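Side-chain contact in transferrin (Manduca sexta, PDB 6WB6), which transports iron, binding a single ferric ion per molecule together with a carbonate anion: residues T226-G231 and G235-S240. Numbering follows the deposited sequence.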
ATOM      1  N   THR A 226      -8.830 -28.229   6.810  1.00 18.07           N
ATOM      2  CA  THR A 226      -8.539 -29.307   7.751  1.00 21.25           C
ATOM      3  C   THR A 226      -9.353 -30.549   7.396  1.00 21.92           C
ATOM      4  O   THR A 226      -8.823 -31.665   7.335  1.00 25.59           O
ATOM      5  CB  THR A 226      -8.828 -28.861   9.177  1.00 19.96           C
ATOM      6  OG1 THR A 226      -8.048 -27.696   9.494  1.00 21.81           O
ATOM      7  CG2 THR A 226      -8.508 -29.966  10.168  1.00 21.29           C
ATOM      8  N   ARG A 227     -10.635 -30.363   7.115  1.00 21.38           N
ATOM      9  CA  ARG A 227     -11.476 -31.486   6.752  1.00 23.59           C
ATOM     10  C   ARG A 227     -11.006 -32.137   5.451  1.00 20.02           C
ATOM     11  O   ARG A 227     -10.889 -33.358   5.375  1.00 24.44           O
ATOM     12  CB  ARG A 227     -12.917 -31.005   6.664  1.00 18.56           C
ATOM     13  CG  ARG A 227     -13.452 -30.672   8.013  1.00 23.37           C
ATOM     14  CD  ARG A 227     -14.937 -30.368   7.994  1.00 27.87           C
ATOM     15  NE  ARG A 227     -15.725 -31.524   7.600  1.00 31.84           N
ATOM     16  CZ  ARG A 227     -16.059 -32.513   8.414  1.00 26.13           C
ATOM     17  NH1 ARG A 227     -15.676 -32.491   9.681  1.00 24.06           N
ATOM     18  NH2 ARG A 227     -16.788 -33.518   7.946  1.00 27.58           N
ATOM     19  N   LYS A 228     -10.674 -31.341   4.441  1.00 21.50           N
ATOM     20  CA  LYS A 228     -10.255 -31.930   3.174  1.00 28.11           C
ATOM     21  C   LYS A 228      -8.900 -32.609   3.283  1.00 22.93           C
ATOM     22  O   LYS A 228      -8.646 -33.599   2.589  1.00 18.85           O
ATOM     23  CB  LYS A 228     -10.203 -30.867   2.089  1.00 23.68           C
ATOM     24  CG  LYS A 228     -11.524 -30.247   1.843  1.00 25.63           C
ATOM     25  CD  LYS A 228     -11.483 -29.292   0.674  1.00 16.29           C
ATOM     26  CE  LYS A 228     -12.872 -28.842   0.385  1.00 23.03           C
ATOM     27  NZ  LYS A 228     -12.859 -27.691  -0.536  1.00 32.38           N
ATOM     28  N   PHE A 229      -8.027 -32.093   4.142  1.00 20.47           N
ATOM     29  CA  PHE A 229      -6.727 -32.716   4.337  1.00 25.53           C
ATOM     30  C   PHE A 229      -6.905 -34.169   4.733  1.00 25.86           C
ATOM     31  O   PHE A 229      -6.101 -35.014   4.359  1.00 18.69           O
ATOM     32  CB  PHE A 229      -5.938 -31.946   5.406  1.00 23.20           C
ATOM     33  CG  PHE A 229      -4.518 -32.443   5.631  1.00 21.18           C
ATOM     34  CD1 PHE A 229      -3.507 -32.138   4.739  1.00 20.70           C
ATOM     35  CD2 PHE A 229      -4.200 -33.163   6.762  1.00 21.04           C
ATOM     36  CE1 PHE A 229      -2.209 -32.577   4.970  1.00 28.58           C
ATOM     37  CE2 PHE A 229      -2.918 -33.609   6.996  1.00 22.12           C
ATOM     38  CZ  PHE A 229      -1.924 -33.318   6.102  1.00 27.48           C
ATOM     39  N   PHE A 230      -7.976 -34.470   5.462  1.00 27.47           N
ATOM     40  CA  PHE A 230      -8.277 -35.813   5.919  1.00 28.44           C
ATOM     41  C   PHE A 230      -9.352 -36.483   5.083  1.00 25.45           C
ATOM     42  O   PHE A 230     -10.004 -37.414   5.558  1.00 30.75           O
ATOM     43  CB  PHE A 230      -8.691 -35.759   7.381  1.00 25.77           C
ATOM     44  CG  PHE A 230      -7.614 -35.211   8.285  1.00 30.19           C
ATOM     45  CD1 PHE A 230      -6.440 -35.909   8.486  1.00 22.86           C
ATOM     46  CD2 PHE A 230      -7.773 -33.995   8.920  1.00 21.64           C
ATOM     47  CE1 PHE A 230      -5.474 -35.408   9.310  1.00 22.77           C
ATOM     48  CE2 PHE A 230      -6.812 -33.500   9.735  1.00 22.47           C
ATOM     49  CZ  PHE A 230      -5.658 -34.199   9.934  1.00 17.92           C
ATOM     50  N   GLY A 231      -9.581 -35.993   3.870  1.00 31.84           N
ATOM     51  CA  GLY A 231     -10.562 -36.599   2.985  1.00 32.65           C
ATOM     52  C   GLY A 231     -11.987 -36.458   3.458  1.00 32.96           C
ATOM     53  O   GLY A 231     -12.882 -37.148   2.948  1.00 23.96           O
ATOM     54  N   GLY A 235     -19.469 -29.092   3.478  1.00 29.63           N
ATOM     55  CA  GLY A 235     -20.452 -28.415   2.639  1.00 31.71           C
ATOM     56  C   GLY A 235     -20.963 -29.358   1.560  1.00 30.93           C
ATOM     57  O   GLY A 235     -21.302 -30.510   1.831  1.00 34.36           O
ATOM     58  N   THR A 236     -20.989 -28.874   0.316  1.00 32.30           N
ATOM     59  CA  THR A 236     -21.386 -29.679  -0.832  1.00 37.39           C
ATOM     60  C   THR A 236     -20.287 -30.627  -1.289  1.00 39.08           C
ATOM     61  O   THR A 236     -20.514 -31.434  -2.199  1.00 42.59           O
ATOM     62  CB  THR A 236     -21.756 -28.786  -2.020  1.00 32.00           C
ATOM     63  OG1 THR A 236     -20.598 -28.042  -2.425  1.00 30.20           O
ATOM     64  CG2 THR A 236     -22.909 -27.851  -1.677  1.00 30.84           C
ATOM     65  N   THR A 237     -19.127 -30.529  -0.718  1.00 34.12           N
ATOM     66  CA  THR A 237     -18.025 -31.355  -1.179  1.00 34.59           C
ATOM     67  C   THR A 237     -18.057 -32.684  -0.449  1.00 37.12           C
ATOM     68  O   THR A 237     -18.134 -32.700   0.789  1.00 33.02           O
ATOM     69  CB  THR A 237     -16.687 -30.689  -0.942  1.00 35.60           C
ATOM     70  OG1 THR A 237     -16.694 -29.388  -1.542  1.00 34.32           O
ATOM     71  CG2 THR A 237     -15.566 -31.546  -1.542  1.00 35.51           C
ATOM     72  N   PRO A 238     -18.032 -33.793  -1.180  1.00 45.99           N
ATOM     73  CA  PRO A 238     -18.128 -35.113  -0.565  1.00 36.26           C
ATOM     74  C   PRO A 238     -16.774 -35.567  -0.033  1.00 38.95           C
ATOM     75  O   PRO A 238     -15.733 -34.928  -0.229  1.00 27.28           O
ATOM     76  CB  PRO A 238     -18.589 -35.986  -1.729  1.00 36.85           C
ATOM     77  CG  PRO A 238     -17.922 -35.376  -2.886  1.00 38.83           C
ATOM     78  CD  PRO A 238     -18.013 -33.895  -2.653  1.00 37.45           C
ATOM     79  N   ALA A 239     -16.808 -36.715   0.629  1.00 39.24           N
ATOM     80  CA  ALA A 239     -15.584 -37.323   1.114  1.00 40.10           C
ATOM     81  C   ALA A 239     -14.651 -37.586  -0.057  1.00 37.33           C
ATOM     82  O   ALA A 239     -15.084 -37.781  -1.195  1.00 32.66           O
ATOM     83  CB  ALA A 239     -15.894 -38.615   1.867  1.00 38.21           C
ATOM     84  N   SER A 240     -13.357 -37.557   0.238  1.00 44.16           N
ATOM     85  CA  SER A 240     -12.283 -37.684  -0.727  1.00 38.52           C
ATOM     86  C   SER A 240     -11.257 -38.680  -0.206  1.00 38.25           C
ATOM     87  O   SER A 240     -11.072 -38.819   1.007  1.00 33.61           O
ATOM     88  CB  SER A 240     -11.615 -36.321  -0.974  1.00 33.58           C
ATOM     89  OG  SER A 240     -11.445 -36.092  -2.354  1.00 38.39           O
TER
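Gly231 and Ser240 hold the end of helix 223-229 against the loop that returns past it. Ser240 N donates to Gly231 O over 2.8 Å, nearly straight at the hydrogen. The donor stands above the carbonyl plane, 36° out of it. The same Gly231 O also receives a CA-H...O contact from Ala239 CA at 3.3 Å, and the Ala239 methyl CB lies 3.5 Å from it. In the reverse direction, Gly231 CA makes a CA-H...O contact with Ser240 O at 3.0 Å. Ser240 CB lies alongside Gly231 CA at 4.1 Å.

Gly231, at positive phi, is the C' residue of a Schellman motif that ends the helix: Gly231 N bonds to Lys228 O (2.9 Å), while the N of the following residue reaches back to Arg227 O. The helix and this loop belong to the iron-binding N-terminal half, where the chain goes on to strand 249-252 of the mixed sheet that includes strand 90-97. The iron ligand Tyr90 begins that strand, and the Lys228 side chain is about 14 Å from the ferric ion.

Lys228 makes the second, looser point of contact. Its CB, CG and CD run out from the helix without meeting the loop 235-240. The chain is fully extended from CB onward (chi2 -174°, chi3 173°), which carries CE to within 4.3 Å of the Thr237 methyl CG2, a carbon-to-carbon touch. At the tip, NZ turns to a partner beyond both segments, forming a salt bridge with Glu82 OE2. That carboxylate oxygen is also hydrogen-bonded to Thr237 OG1.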